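PDB 6VSS: arginase, mitochondrial from Medicago truncatula, which uses a pair of manganese ions to hydrolyse L-arginine to urea and L-ornithine and also turns agmatine into urea and putrescine, working as a homohexamer. Local coordinates for residues V217-T225 / H283-F291; A135-M146 / P165-L174. All blocks are in the same frame, centred on the assembly; numbering follows the deposited sequence.

In the fold
Both contacts belong to one arginase alpha/beta domain, built on a parallel sheet flanked by helices, and lie on opposite sides of the chain's centre, their centres 27 Å apart and their nearest atoms about 11 Å apart. Contact 2 comes first along the chain and closes before contact 1 opens: helices 131-146 and 163-174, joined through strand 151-157, pack on each other over the sheet. Contact 1 joins the end of strand 213-221 to the loop between strand 264-269 and helix 291-300. Contact 2 is packing of the scaffold within one subunit, whereas contact 1 shapes loops beside the manganese site and meets a second subunit.

Contact 1. Residues V217-T225 / H283-F291; sequences VQVGIRSIT and HHEPGGLLF
The backbone oxygen of Glu-285 is gripped by two nitrogens of one guanidinium group: Arg-222 donates from NE at 2.8 Å and from NH2 at 2.9 Å, a side-on fork with the oxygen almost exactly in the guanidinium plane. The NH2 donor lies in the plane of the carbonyl, while NE stands above the carbonyl plane, 39° out of it, and so is not on a lone pair. At the other end of the group, NH1 reaches back to the carbonyl oxygen of Gly-220, 2.9 Å away. NH2 also donates to the backbone O of Asp-271, itself a manganese ligand, and NH1 to that of Ser-272. Arginine suits this place because its flat head carries donors pointing in several directions within a buried cluster of carbonyls. With chi1 at 49°, CG lies between the backbone N and carbonyl carbon, and the extended chain beyond carries the head across to the 283-291 loop. A methionine in place of Arg-222 would probably leave these carbonyls without their shared donor and the loop less firmly tied to the strand end.

Nearby, Leu-289 CD1 rests 3.9 Å from Gly-220 CA, where a side chain would collide with it, and glycine also suits the positive phi at this corner. The Glu-285 carboxylate turns elsewhere: OE2 accepts from NE2 of His-186, a manganese ligand. Beside it stands Ser-223, which binds L-ornithine and packs on Asn-98 of a second subunit. Glu-285 thus stands in the second shell of the metal site, where it would probably orient and polarise His-186.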
ATOM      1  N   VAL B 217       8.729  15.162  33.041  1.00 29.54           N
ATOM      2  CA  VAL B 217       9.487  15.858  31.970  1.00 29.54           C
ATOM      3  C   VAL B 217       8.933  15.367  30.649  1.00 29.01           C
ATOM      4  O   VAL B 217       9.039  14.166  30.438  1.00 29.30           O
ATOM      5  CB  VAL B 217      10.976  15.557  32.108  1.00 28.78           C
ATOM      6  CG1 VAL B 217      11.784  16.273  31.048  1.00 29.20           C
ATOM      7  CG2 VAL B 217      11.444  15.894  33.503  1.00 29.21           C
ATOM      8  N   GLN B 218       8.292  16.247  29.878  1.00 29.01           N
ATOM      9  CA  GLN B 218       7.559  15.858  28.654  1.00 29.30           C
ATOM     10  C   GLN B 218       8.402  16.303  27.480  1.00 28.59           C
ATOM     11  O   GLN B 218       8.812  17.476  27.451  1.00 30.51           O
ATOM     12  CB  GLN B 218       6.171  16.497  28.600  1.00 29.37           C
ATOM     13  CG  GLN B 218       5.366  16.274  29.877  1.00 29.58           C
ATOM     14  CD  GLN B 218       3.885  16.530  29.678  1.00 29.10           C
ATOM     15  OE1 GLN B 218       3.458  17.634  29.319  1.00 30.00           O
ATOM     16  NE2 GLN B 218       3.087  15.494  29.859  1.00 27.86           N
ATOM     17  N   VAL B 219       8.562  15.465  26.491  1.00 27.68           N
ATOM     18  CA  VAL B 219       9.404  15.782  25.303  1.00 27.48           C
ATOM     19  C   VAL B 219       8.670  15.363  24.028  1.00 27.13           C
ATOM     20  O   VAL B 219       8.163  14.259  23.981  1.00 25.88           O
ATOM     21  CB  VAL B 219      10.766  15.087  25.454  1.00 27.59           C
ATOM     22  CG1 VAL B 219      11.679  15.319  24.256  1.00 28.28           C
ATOM     23  CG2 VAL B 219      11.443  15.511  26.729  1.00 28.03           C
ATOM     24  N   GLY B 220       8.708  16.215  23.004  1.00 28.06           N
ATOM     25  CA  GLY B 220       8.073  16.030  21.683  1.00 27.83           C
ATOM     26  C   GLY B 220       6.707  16.695  21.560  1.00 26.90           C
ATOM     27  O   GLY B 220       6.055  16.519  20.530  1.00 25.72           O
ATOM     28  N   ILE B 221       6.334  17.511  22.539  1.00 26.33           N
ATOM     29  CA  ILE B 221       4.971  18.085  22.622  1.00 27.09           C
ATOM     30  C   ILE B 221       4.770  19.110  21.500  1.00 26.20           C
ATOM     31  O   ILE B 221       5.616  19.990  21.376  1.00 25.42           O
ATOM     32  CB  ILE B 221       4.748  18.702  24.017  1.00 27.43           C
ATOM     33  CG1 ILE B 221       4.967  17.673  25.114  1.00 26.44           C
ATOM     34  CG2 ILE B 221       3.373  19.337  24.073  1.00 28.55           C
ATOM     35  CD1 ILE B 221       3.922  16.628  25.175  1.00 26.93           C
ATOM     36  N   ARG B 222       3.711  18.943  20.710  1.00 26.04           N
ATOM     37  CA  ARG B 222       3.383  19.829  19.584  1.00 27.58           C
ATOM     38  C   ARG B 222       1.870  19.925  19.389  1.00 29.13           C
ATOM     39  O   ARG B 222       1.483  20.444  18.398  1.00 29.19           O
ATOM     40  CB  ARG B 222       4.086  19.353  18.312  1.00 27.12           C
ATOM     41  CG  ARG B 222       3.922  17.886  18.023  1.00 26.76           C
ATOM     42  CD  ARG B 222       4.951  17.458  17.065  1.00 26.89           C
ATOM     43  NE  ARG B 222       4.648  16.124  16.540  1.00 27.36           N
ATOM     44  CZ  ARG B 222       5.033  14.961  17.040  1.00 27.28           C
ATOM     45  NH1 ARG B 222       5.710  14.884  18.176  1.00 27.95           N
ATOM     46  NH2 ARG B 222       4.729  13.858  16.379  1.00 26.53           N
ATOM     47  N   SER B 223       1.066  19.530  20.368  1.00 31.12           N
ATOM     48  CA  SER B 223      -0.413  19.424  20.262  1.00 33.11           C
ATOM     49  C   SER B 223      -1.018  19.643  21.655  1.00 34.74           C
ATOM     50  O   SER B 223      -1.097  18.684  22.427  1.00 34.35           O
ATOM     51  CB  SER B 223      -0.859  18.119  19.705  1.00 32.55           C
ATOM     52  OG  SER B 223      -2.252  18.177  19.526  1.00 34.48           O
ATOM     53  N   ILE B 224      -1.399  20.870  21.961  1.00 35.60           N
ATOM     54  CA  ILE B 224      -1.739  21.240  23.350  1.00 38.32           C
ATOM     55  C   ILE B 224      -2.755  22.381  23.282  1.00 39.02           C
ATOM     56  O   ILE B 224      -2.570  23.333  22.517  1.00 42.11           O
ATOM     57  CB  ILE B 224      -0.444  21.538  24.112  1.00 39.35           C
ATOM     58  CG1 ILE B 224      -0.719  21.981  25.551  1.00 41.11           C
ATOM     59  CG2 ILE B 224       0.418  22.496  23.317  1.00 40.21           C
ATOM     60  CD1 ILE B 224       0.528  22.208  26.380  1.00 42.06           C
ATOM     61  N   THR B 225      -3.858  22.187  23.974  1.00 39.06           N
ATOM     62  CA  THR B 225      -4.965  23.164  24.078  1.00 39.99           C
ATOM     63  C   THR B 225      -4.569  24.142  25.171  1.00 39.64           C
ATOM     64  O   THR B 225      -3.718  23.782  25.983  1.00 37.55           O
ATOM     65  CB  THR B 225      -6.257  22.408  24.375  1.00 39.41           C
ATOM     66  OG1 THR B 225      -5.953  21.709  25.582  1.00 42.51           O
ATOM     67  CG2 THR B 225      -6.644  21.458  23.258  1.00 39.80           C
ATOM     68  N   HIS B 283      -2.815   8.957  16.111  1.00 24.89           N
ATOM     69  CA  HIS B 283      -2.850  10.432  16.000  1.00 25.70           C
ATOM     70  C   HIS B 283      -1.606  10.875  15.256  1.00 25.01           C
ATOM     71  O   HIS B 283      -0.642  11.161  15.907  1.00 25.68           O
ATOM     72  CB  HIS B 283      -2.928  11.056  17.407  1.00 26.90           C
ATOM     73  CG  HIS B 283      -4.152  10.618  18.112  1.00 29.23           C
ATOM     74  ND1 HIS B 283      -5.356  11.282  17.961  1.00 32.14           N
ATOM     75  CD2 HIS B 283      -4.396   9.538  18.887  1.00 32.22           C
ATOM     76  CE1 HIS B 283      -6.294  10.653  18.658  1.00 34.19           C
ATOM     77  NE2 HIS B 283      -5.736   9.565  19.230  1.00 34.05           N
ATOM     78  N   HIS B 284      -1.641  10.966  13.945  1.00 25.70           N
ATOM     79  CA  HIS B 284      -0.530  11.573  13.173  1.00 26.59           C
ATOM     80  C   HIS B 284      -0.370  13.069  13.571  1.00 27.14           C
ATOM     81  O   HIS B 284      -1.348  13.798  13.492  1.00 26.39           O
ATOM     82  CB  HIS B 284      -0.753  11.387  11.688  1.00 26.55           C
ATOM     83  CG  HIS B 284      -0.609   9.999  11.226  1.00 28.71           C
ATOM     84  ND1 HIS B 284      -1.396   9.478  10.222  1.00 30.97           N
ATOM     85  CD2 HIS B 284       0.214   9.006  11.590  1.00 29.64           C
ATOM     86  CE1 HIS B 284      -1.117   8.213  10.052  1.00 30.11           C
ATOM     87  NE2 HIS B 284      -0.107   7.908  10.844  1.00 29.00           N
ATOM     88  N   GLU B 285       0.810  13.526  14.014  1.00 27.38           N
ATOM     89  CA  GLU B 285       1.043  14.976  14.308  1.00 27.08           C
ATOM     90  C   GLU B 285       2.341  15.388  13.628  1.00 24.97           C
ATOM     91  O   GLU B 285       3.407  15.191  14.188  1.00 24.20           O
ATOM     92  CB  GLU B 285       1.150  15.245  15.819  1.00 28.79           C
ATOM     93  CG  GLU B 285      -0.056  14.804  16.618  1.00 30.84           C
ATOM     94  CD  GLU B 285      -1.291  15.678  16.480  1.00 33.65           C
ATOM     95  OE1 GLU B 285      -1.142  16.800  15.929  1.00 35.04           O
ATOM     96  OE2 GLU B 285      -2.417  15.221  16.924  1.00 33.94           O
ATOM     97  N   PRO B 286       2.319  15.964  12.416  1.00 24.35           N
ATOM     98  CA  PRO B 286       3.577  16.277  11.730  1.00 24.77           C
ATOM     99  C   PRO B 286       4.454  17.242  12.527  1.00 25.04           C
ATOM    100  O   PRO B 286       3.961  18.019  13.352  1.00 27.27           O
ATOM    101  CB  PRO B 286       3.154  16.863  10.381  1.00 24.49           C
ATOM    102  CG  PRO B 286       1.767  16.231  10.167  1.00 24.71           C
ATOM    103  CD  PRO B 286       1.139  16.175  11.563  1.00 24.49           C
ATOM    104  N   GLY B 287       5.748  17.095  12.344  1.00 24.83           N
ATOM    105  CA  GLY B 287       6.763  17.919  13.032  1.00 24.88           C
ATOM    106  C   GLY B 287       7.270  17.296  14.323  1.00 24.74           C
ATOM    107  O   GLY B 287       7.571  18.089  15.233  1.00 25.15           O
ATOM    108  N   GLY B 288       7.485  15.965  14.355  1.00 23.90           N
ATOM    109  CA  GLY B 288       7.762  15.233  15.584  1.00 24.04           C
ATOM    110  C   GLY B 288       9.244  14.982  15.744  1.00 24.18           C
ATOM    111  O   GLY B 288      10.025  15.433  14.905  1.00 24.73           O
ATOM    112  N   LEU B 289       9.601  14.181  16.721  1.00 24.11           N
ATOM    113  CA  LEU B 289      11.008  13.765  16.991  1.00 24.14           C
ATOM    114  C   LEU B 289      11.543  12.828  15.896  1.00 24.51           C
ATOM    115  O   LEU B 289      10.757  12.078  15.280  1.00 23.49           O
ATOM    116  CB  LEU B 289      11.056  13.077  18.336  1.00 23.25           C
ATOM    117  CG  LEU B 289      10.643  13.954  19.504  1.00 23.55           C
ATOM    118  CD1 LEU B 289      10.435  13.129  20.754  1.00 24.06           C
ATOM    119  CD2 LEU B 289      11.660  15.021  19.741  1.00 24.16           C
ATOM    120  N   LEU B 290      12.842  12.834  15.707  1.00 25.04           N
ATOM    121  CA  LEU B 290      13.497  11.761  14.939  1.00 26.58           C
ATOM    122  C   LEU B 290      13.837  10.662  15.926  1.00 26.07           C
ATOM    123  O   LEU B 290      13.866  10.891  17.159  1.00 25.87           O
ATOM    124  CB  LEU B 290      14.750  12.263  14.220  1.00 28.10           C
ATOM    125  CG  LEU B 290      14.564  13.505  13.353  1.00 28.46           C
ATOM    126  CD1 LEU B 290      15.931  13.974  12.844  1.00 28.85           C
ATOM    127  CD2 LEU B 290      13.606  13.204  12.211  1.00 28.44           C
ATOM    128  N   PHE B 291      14.009   9.472  15.386  1.00 26.23           N
ATOM    129  CA  PHE B 291      14.258   8.267  16.197  1.00 27.58           C
ATOM    130  C   PHE B 291      15.448   8.504  17.158  1.00 27.71           C
ATOM    131  O   PHE B 291      15.348   8.233  18.382  1.00 27.23           O
ATOM    132  CB  PHE B 291      14.439   7.031  15.311  1.00 27.34           C
ATOM    133  CG  PHE B 291      14.384   5.776  16.138  1.00 27.71           C
ATOM    134  CD1 PHE B 291      13.177   5.155  16.413  1.00 28.91           C
ATOM    135  CD2 PHE B 291      15.526   5.251  16.724  1.00 29.62           C
ATOM    136  CE1 PHE B 291      13.106   4.007  17.204  1.00 28.56           C
ATOM    137  CE2 PHE B 291      15.456   4.104  17.517  1.00 29.85           C
ATOM    138  CZ  PHE B 291      14.248   3.492  17.762  1.00 28.52           C
TER
HETATM  139  O   HOH W   1       0.476  18.744  15.763  1.00 46.25           O

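Contact 2. Residues A135-M146 / P165-L174; sequences ANVISESVKLVM and PVVRAVSEKL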
ATOM      1  N   ALA B 135      -8.635  -1.167  35.595  1.00 35.44           N
ATOM      2  CA  ALA B 135      -7.422  -0.428  36.005  1.00 34.52           C
ATOM      3  C   ALA B 135      -6.766  -1.131  37.208  1.00 34.50           C
ATOM      4  O   ALA B 135      -5.541  -1.295  37.200  1.00 33.52           O
ATOM      5  CB  ALA B 135      -7.805   0.982  36.326  1.00 35.42           C
ATOM      6  N   ASN B 136      -7.579  -1.568  38.167  1.00 35.11           N
ATOM      7  CA  ASN B 136      -7.093  -2.286  39.367  1.00 35.22           C
ATOM      8  C   ASN B 136      -6.378  -3.566  38.935  1.00 33.64           C
ATOM      9  O   ASN B 136      -5.350  -3.871  39.475  1.00 30.69           O
ATOM     10  CB  ASN B 136      -8.243  -2.566  40.334  1.00 39.62           C
ATOM     11  CG  ASN B 136      -8.546  -1.392  41.241  1.00 44.01           C
ATOM     12  OD1 ASN B 136      -7.807  -0.423  41.283  1.00 49.34           O
ATOM     13  ND2 ASN B 136      -9.639  -1.465  41.968  1.00 44.55           N
ATOM     14  N   VAL B 137      -6.937  -4.274  37.963  1.00 33.97           N
ATOM     15  CA  VAL B 137      -6.348  -5.546  37.470  1.00 33.80           C
ATOM     16  C   VAL B 137      -5.007  -5.244  36.778  1.00 32.49           C
ATOM     17  O   VAL B 137      -4.061  -6.044  36.940  1.00 30.36           O
ATOM     18  CB  VAL B 137      -7.320  -6.288  36.530  1.00 34.38           C
ATOM     19  CG1 VAL B 137      -6.573  -7.301  35.688  1.00 34.85           C
ATOM     20  CG2 VAL B 137      -8.459  -6.950  37.301  1.00 34.29           C
ATOM     21  N   ILE B 138      -4.896  -4.126  36.065  1.00 32.39           N
ATOM     22  CA  ILE B 138      -3.612  -3.746  35.400  1.00 32.43           C
ATOM     23  C   ILE B 138      -2.559  -3.459  36.487  1.00 32.51           C
ATOM     24  O   ILE B 138      -1.395  -3.919  36.365  1.00 31.56           O
ATOM     25  CB  ILE B 138      -3.834  -2.554  34.463  1.00 32.81           C
ATOM     26  CG1 ILE B 138      -4.617  -2.977  33.211  1.00 34.92           C
ATOM     27  CG2 ILE B 138      -2.511  -1.929  34.090  1.00 32.16           C
ATOM     28  CD1 ILE B 138      -5.317  -1.808  32.493  1.00 34.33           C
ATOM     29  N   SER B 139      -2.954  -2.761  37.549  1.00 33.27           N
ATOM     30  CA  SER B 139      -2.050  -2.423  38.690  1.00 34.24           C
ATOM     31  C   SER B 139      -1.549  -3.719  39.346  1.00 34.16           C
ATOM     32  O   SER B 139      -0.340  -3.803  39.659  1.00 32.42           O
ATOM     33  CB  SER B 139      -2.713  -1.529  39.727  1.00 34.03           C
ATOM     34  OG  SER B 139      -3.019  -0.252  39.187  1.00 34.62           O
ATOM     35  N   GLU B 140      -2.466  -4.643  39.675  1.00 34.35           N
ATOM     36  CA  GLU B 140      -2.088  -5.926  40.332  1.00 33.79           C
ATOM     37  C   GLU B 140      -1.084  -6.635  39.436  1.00 31.74           C
ATOM     38  O   GLU B 140      -0.065  -7.081  39.938  1.00 29.85           O
ATOM     39  CB  GLU B 140      -3.296  -6.816  40.552  1.00 37.47           C
ATOM     40  CG  GLU B 140      -4.299  -6.262  41.538  1.00 40.37           C
ATOM     41  CD  GLU B 140      -3.767  -5.956  42.924  1.00 45.12           C
ATOM     42  OE1 GLU B 140      -2.829  -6.646  43.363  1.00 49.04           O
ATOM     43  OE2 GLU B 140      -4.273  -5.003  43.552  1.00 52.38           O
ATOM     44  N   SER B 141      -1.329  -6.671  38.123  1.00 30.49           N
ATOM     45  CA  SER B 141      -0.400  -7.269  37.139  1.00 30.32           C
ATOM     46  C   SER B 141       0.996  -6.679  37.301  1.00 29.81           C
ATOM     47  O   SER B 141       1.962  -7.462  37.454  1.00 29.56           O
ATOM     48  CB  SER B 141      -0.921  -7.128  35.753  1.00 30.66           C
ATOM     49  OG  SER B 141      -2.095  -7.931  35.649  1.00 31.44           O
ATOM     50  N   VAL B 142       1.096  -5.360  37.324  1.00 29.19           N
ATOM     51  CA  VAL B 142       2.401  -4.665  37.502  1.00 30.22           C
ATOM     52  C   VAL B 142       3.049  -5.123  38.803  1.00 29.92           C
ATOM     53  O   VAL B 142       4.217  -5.456  38.757  1.00 29.27           O
ATOM     54  CB  VAL B 142       2.268  -3.129  37.425  1.00 30.59           C
ATOM     55  CG1 VAL B 142       3.594  -2.465  37.724  1.00 30.34           C
ATOM     56  CG2 VAL B 142       1.743  -2.660  36.066  1.00 30.73           C
ATOM     57  N   LYS B 143       2.274  -5.237  39.884  1.00 31.25           N
ATOM     58  CA  LYS B 143       2.795  -5.545  41.240  1.00 32.50           C
ATOM     59  C   LYS B 143       3.333  -6.978  41.276  1.00 32.76           C
ATOM     60  O   LYS B 143       4.393  -7.195  41.932  1.00 32.30           O
ATOM     61  CB  LYS B 143       1.699  -5.306  42.294  1.00 33.34           C
ATOM     62  CG  LYS B 143       1.338  -3.849  42.511  1.00 34.91           C
ATOM     63  CD  LYS B 143       0.369  -3.591  43.685  1.00 36.57           C
ATOM     64  CE  LYS B 143       0.169  -2.103  43.879  1.00 38.45           C
ATOM     65  NZ  LYS B 143      -0.777  -1.778  44.967  1.00 40.19           N
ATOM     66  N   LEU B 144       2.643  -7.900  40.588  1.00 32.16           N
ATOM     67  CA  LEU B 144       3.055  -9.312  40.461  1.00 32.96           C
ATOM     68  C   LEU B 144       4.427  -9.377  39.761  1.00 33.06           C
ATOM     69  O   LEU B 144       5.233 -10.183  40.234  1.00 32.50           O
ATOM     70  CB  LEU B 144       1.962 -10.148  39.767  1.00 32.39           C
ATOM     71  CG  LEU B 144       0.676 -10.366  40.591  1.00 32.30           C
ATOM     72  CD1 LEU B 144      -0.476 -10.889  39.752  1.00 31.05           C
ATOM     73  CD2 LEU B 144       0.909 -11.331  41.769  1.00 33.01           C
ATOM     74  N   VAL B 145       4.736  -8.520  38.773  1.00 33.02           N
ATOM     75  CA  VAL B 145       6.102  -8.512  38.138  1.00 33.67           C
ATOM     76  C   VAL B 145       7.122  -7.930  39.136  1.00 34.47           C
ATOM     77  O   VAL B 145       8.211  -8.497  39.353  1.00 35.16           O
ATOM     78  CB  VAL B 145       6.109  -7.749  36.795  1.00 32.68           C
ATOM     79  CG1 VAL B 145       7.494  -7.677  36.180  1.00 32.39           C
ATOM     80  CG2 VAL B 145       5.136  -8.350  35.820  1.00 31.57           C
ATOM     81  N   MET B 146       6.741  -6.863  39.807  1.00 35.96           N
ATOM     82  CA  MET B 146       7.656  -6.113  40.693  1.00 35.68           C
ATOM     83  C   MET B 146       8.014  -6.993  41.883  1.00 36.85           C
ATOM     84  O   MET B 146       9.163  -6.852  42.362  1.00 36.35           O
ATOM     85  CB  MET B 146       7.016  -4.821  41.190  1.00 34.82           C
ATOM     86  CG  MET B 146       6.808  -3.836  40.087  1.00 33.68           C
ATOM     87  SD  MET B 146       6.253  -2.237  40.691  1.00 34.84           S
ATOM     88  CE  MET B 146       7.811  -1.683  41.384  1.00 35.30           C
ATOM     89  N   PRO B 165      -2.673   3.429  35.748  1.00 30.97           N
ATOM     90  CA  PRO B 165      -2.602   2.241  36.603  1.00 30.85           C
ATOM     91  C   PRO B 165      -1.205   1.615  36.752  1.00 30.44           C
ATOM     92  O   PRO B 165      -0.904   1.065  37.838  1.00 29.46           O
ATOM     93  CB  PRO B 165      -3.543   1.216  35.932  1.00 31.32           C
ATOM     94  CG  PRO B 165      -3.942   1.818  34.590  1.00 30.85           C
ATOM     95  CD  PRO B 165      -3.735   3.308  34.746  1.00 30.78           C
ATOM     96  N   VAL B 166      -0.365   1.712  35.716  1.00 28.22           N
ATOM     97  CA  VAL B 166       1.036   1.218  35.812  1.00 28.32           C
ATOM     98  C   VAL B 166       1.783   2.099  36.819  1.00 28.78           C
ATOM     99  O   VAL B 166       2.424   1.570  37.720  1.00 29.19           O
ATOM    100  CB  VAL B 166       1.740   1.216  34.450  1.00 29.01           C
ATOM    101  CG1 VAL B 166       3.147   0.678  34.553  1.00 29.17           C
ATOM    102  CG2 VAL B 166       0.912   0.472  33.435  1.00 29.85           C
ATOM    103  N   VAL B 167       1.716   3.411  36.666  1.00 28.97           N
ATOM    104  CA  VAL B 167       2.566   4.297  37.496  1.00 29.71           C
ATOM    105  C   VAL B 167       2.011   4.288  38.932  1.00 31.27           C
ATOM    106  O   VAL B 167       2.812   4.304  39.868  1.00 30.84           O
ATOM    107  CB  VAL B 167       2.666   5.677  36.860  1.00 29.47           C
ATOM    108  CG1 VAL B 167       3.127   6.715  37.853  1.00 30.60           C
ATOM    109  CG2 VAL B 167       3.561   5.625  35.613  1.00 30.01           C
ATOM    110  N   ARG B 168       0.699   4.175  39.103  1.00 32.23           N
ATOM    111  CA  ARG B 168       0.087   4.062  40.449  1.00 34.32           C
ATOM    112  C   ARG B 168       0.680   2.841  41.164  1.00 35.58           C
ATOM    113  O   ARG B 168       0.987   2.899  42.407  1.00 36.34           O
ATOM    114  CB  ARG B 168      -1.438   3.951  40.356  1.00 35.30           C
ATOM    115  CG  ARG B 168      -2.078   3.593  41.691  1.00 37.02           C
ATOM    116  CD  ARG B 168      -3.583   3.428  41.576  1.00 39.44           C
ATOM    117  NE  ARG B 168      -4.017   2.380  40.651  1.00 39.24           N
ATOM    118  CZ  ARG B 168      -5.257   2.249  40.205  1.00 38.63           C
ATOM    119  NH1 ARG B 168      -6.185   3.088  40.605  1.00 38.60           N
ATOM    120  NH2 ARG B 168      -5.586   1.282  39.371  1.00 40.17           N
ATOM    121  N   ALA B 169       0.749   1.732  40.434  1.00 35.07           N
ATOM    122  CA  ALA B 169       1.209   0.423  40.936  1.00 34.81           C
ATOM    123  C   ALA B 169       2.698   0.517  41.278  1.00 35.39           C
ATOM    124  O   ALA B 169       3.079   0.008  42.365  1.00 35.08           O
ATOM    125  CB  ALA B 169       0.953  -0.617  39.905  1.00 35.12           C
ATOM    126  N   VAL B 170       3.501   1.163  40.424  1.00 31.97           N
ATOM    127  CA  VAL B 170       4.953   1.320  40.698  1.00 32.78           C
ATOM    128  C   VAL B 170       5.163   2.115  41.998  1.00 34.48           C
ATOM    129  O   VAL B 170       5.923   1.674  42.859  1.00 36.25           O
ATOM    130  CB  VAL B 170       5.679   1.982  39.533  1.00 31.68           C
ATOM    131  CG1 VAL B 170       7.090   2.289  39.944  1.00 32.47           C
ATOM    132  CG2 VAL B 170       5.659   1.108  38.274  1.00 31.32           C
ATOM    133  N   SER B 171       4.504   3.253  42.109  1.00 37.01           N
ATOM    134  CA  SER B 171       4.587   4.215  43.229  1.00 39.43           C
ATOM    135  C   SER B 171       4.106   3.571  44.519  1.00 40.76           C
ATOM    136  O   SER B 171       4.709   3.848  45.568  1.00 41.31           O
ATOM    137  CB  SER B 171       3.765   5.436  42.952  1.00 41.33           C
ATOM    138  OG  SER B 171       3.861   6.372  44.028  1.00 44.32           O
ATOM    139  N   GLU B 172       2.998   2.848  44.456  1.00 40.14           N
ATOM    140  CA  GLU B 172       2.376   2.254  45.656  1.00 40.92           C
ATOM    141  C   GLU B 172       3.302   1.129  46.105  1.00 42.84           C
ATOM    142  O   GLU B 172       3.571   1.045  47.314  1.00 40.89           O
ATOM    143  CB  GLU B 172       0.985   1.713  45.362  1.00 40.95           C
ATOM    144  CG  GLU B 172      -0.094   2.747  45.303  1.00 41.61           C
ATOM    145  CD  GLU B 172      -1.413   2.173  44.834  1.00 43.15           C
ATOM    146  OE1 GLU B 172      -1.439   1.013  44.399  1.00 44.84           O
ATOM    147  OE2 GLU B 172      -2.423   2.889  44.916  1.00 46.86           O
ATOM    148  N   LYS B 173       3.815   0.327  45.164  1.00 42.77           N
ATOM    149  CA  LYS B 173       4.733  -0.762  45.554  1.00 44.76           C
ATOM    150  C   LYS B 173       6.058  -0.168  46.060  1.00 44.75           C
ATOM    151  O   LYS B 173       6.606  -0.742  47.008  1.00 45.72           O
ATOM    152  CB  LYS B 173       4.937  -1.803  44.458  1.00 47.77           C
ATOM    153  CG  LYS B 173       5.969  -2.880  44.829  1.00 51.38           C
ATOM    154  CD  LYS B 173       5.457  -4.302  44.829  1.00 51.64           C
ATOM    155  CE  LYS B 173       4.658  -4.601  46.071  1.00 54.31           C
ATOM    156  NZ  LYS B 173       3.591  -5.591  45.808  1.00 55.89           N
ATOM    157  N   LEU B 174       6.588   0.920  45.487  1.00 44.85           N
ATOM    158  CA  LEU B 174       7.916   1.425  45.939  1.00 43.41           C
ATOM    159  C   LEU B 174       7.739   2.156  47.264  1.00 43.34           C
ATOM    160  O   LEU B 174       8.732   2.274  47.980  1.00 43.79           O
ATOM    161  CB  LEU B 174       8.580   2.301  44.882  1.00 43.47           C
ATOM    162  CG  LEU B 174       9.070   1.550  43.643  1.00 42.23           C
ATOM    163  CD1 LEU B 174       9.941   2.422  42.751  1.00 42.11           C
ATOM    164  CD2 LEU B 174       9.834   0.314  44.036  1.00 42.02           C
TER
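Ser-139 and Ala-169 bring together two neighbouring helices of the arginase alpha/beta fold, packed side by side over the parallel sheet with strand 151-157 between them in sequence. The axes of the two segments approach to 8.1 Å and cross at -47°, and small residues permit this: Ala-169 CB fits against the Ser-139 backbone, 3.4 Å from its O, a methyl being all that this close approach of the helices accommodates.

On the side toward the sheet, Val-142 lays CB and CG1 against the alanine methyl and sends CG2 to Val-166 CG1 at 3.9 Å, the two branched chains crossing at about a right angle. Ile-138 lays CG2 against CB and CG of the puckered, rigid ring of Pro-165. At the C-terminal end Met-146 is a knob in the hole formed by Ala-169, Val-170, Lys-173 and Leu-174; SD of its flexible thioether lies 3.8 Å from Val-170 CA, and a bend at chi3 (74°) turns the terminal methyl CE against Leu-174 CD2. Lys-173 slides past it in the opposite direction, its amine going to Asp-147.

Along the other flank the extended chain of Lys-143 bridges the helices, NZ forming a salt bridge with Glu-172 OE1 at 2.9 Å. Ser-139, short enough to turn its hydroxyl into the interface, donates from OG to Pro-165 O at 2.8 Å. Arg-168 NE and NH2 grip that OG side-on, the oxygen only 4° out of the guanidinium plane.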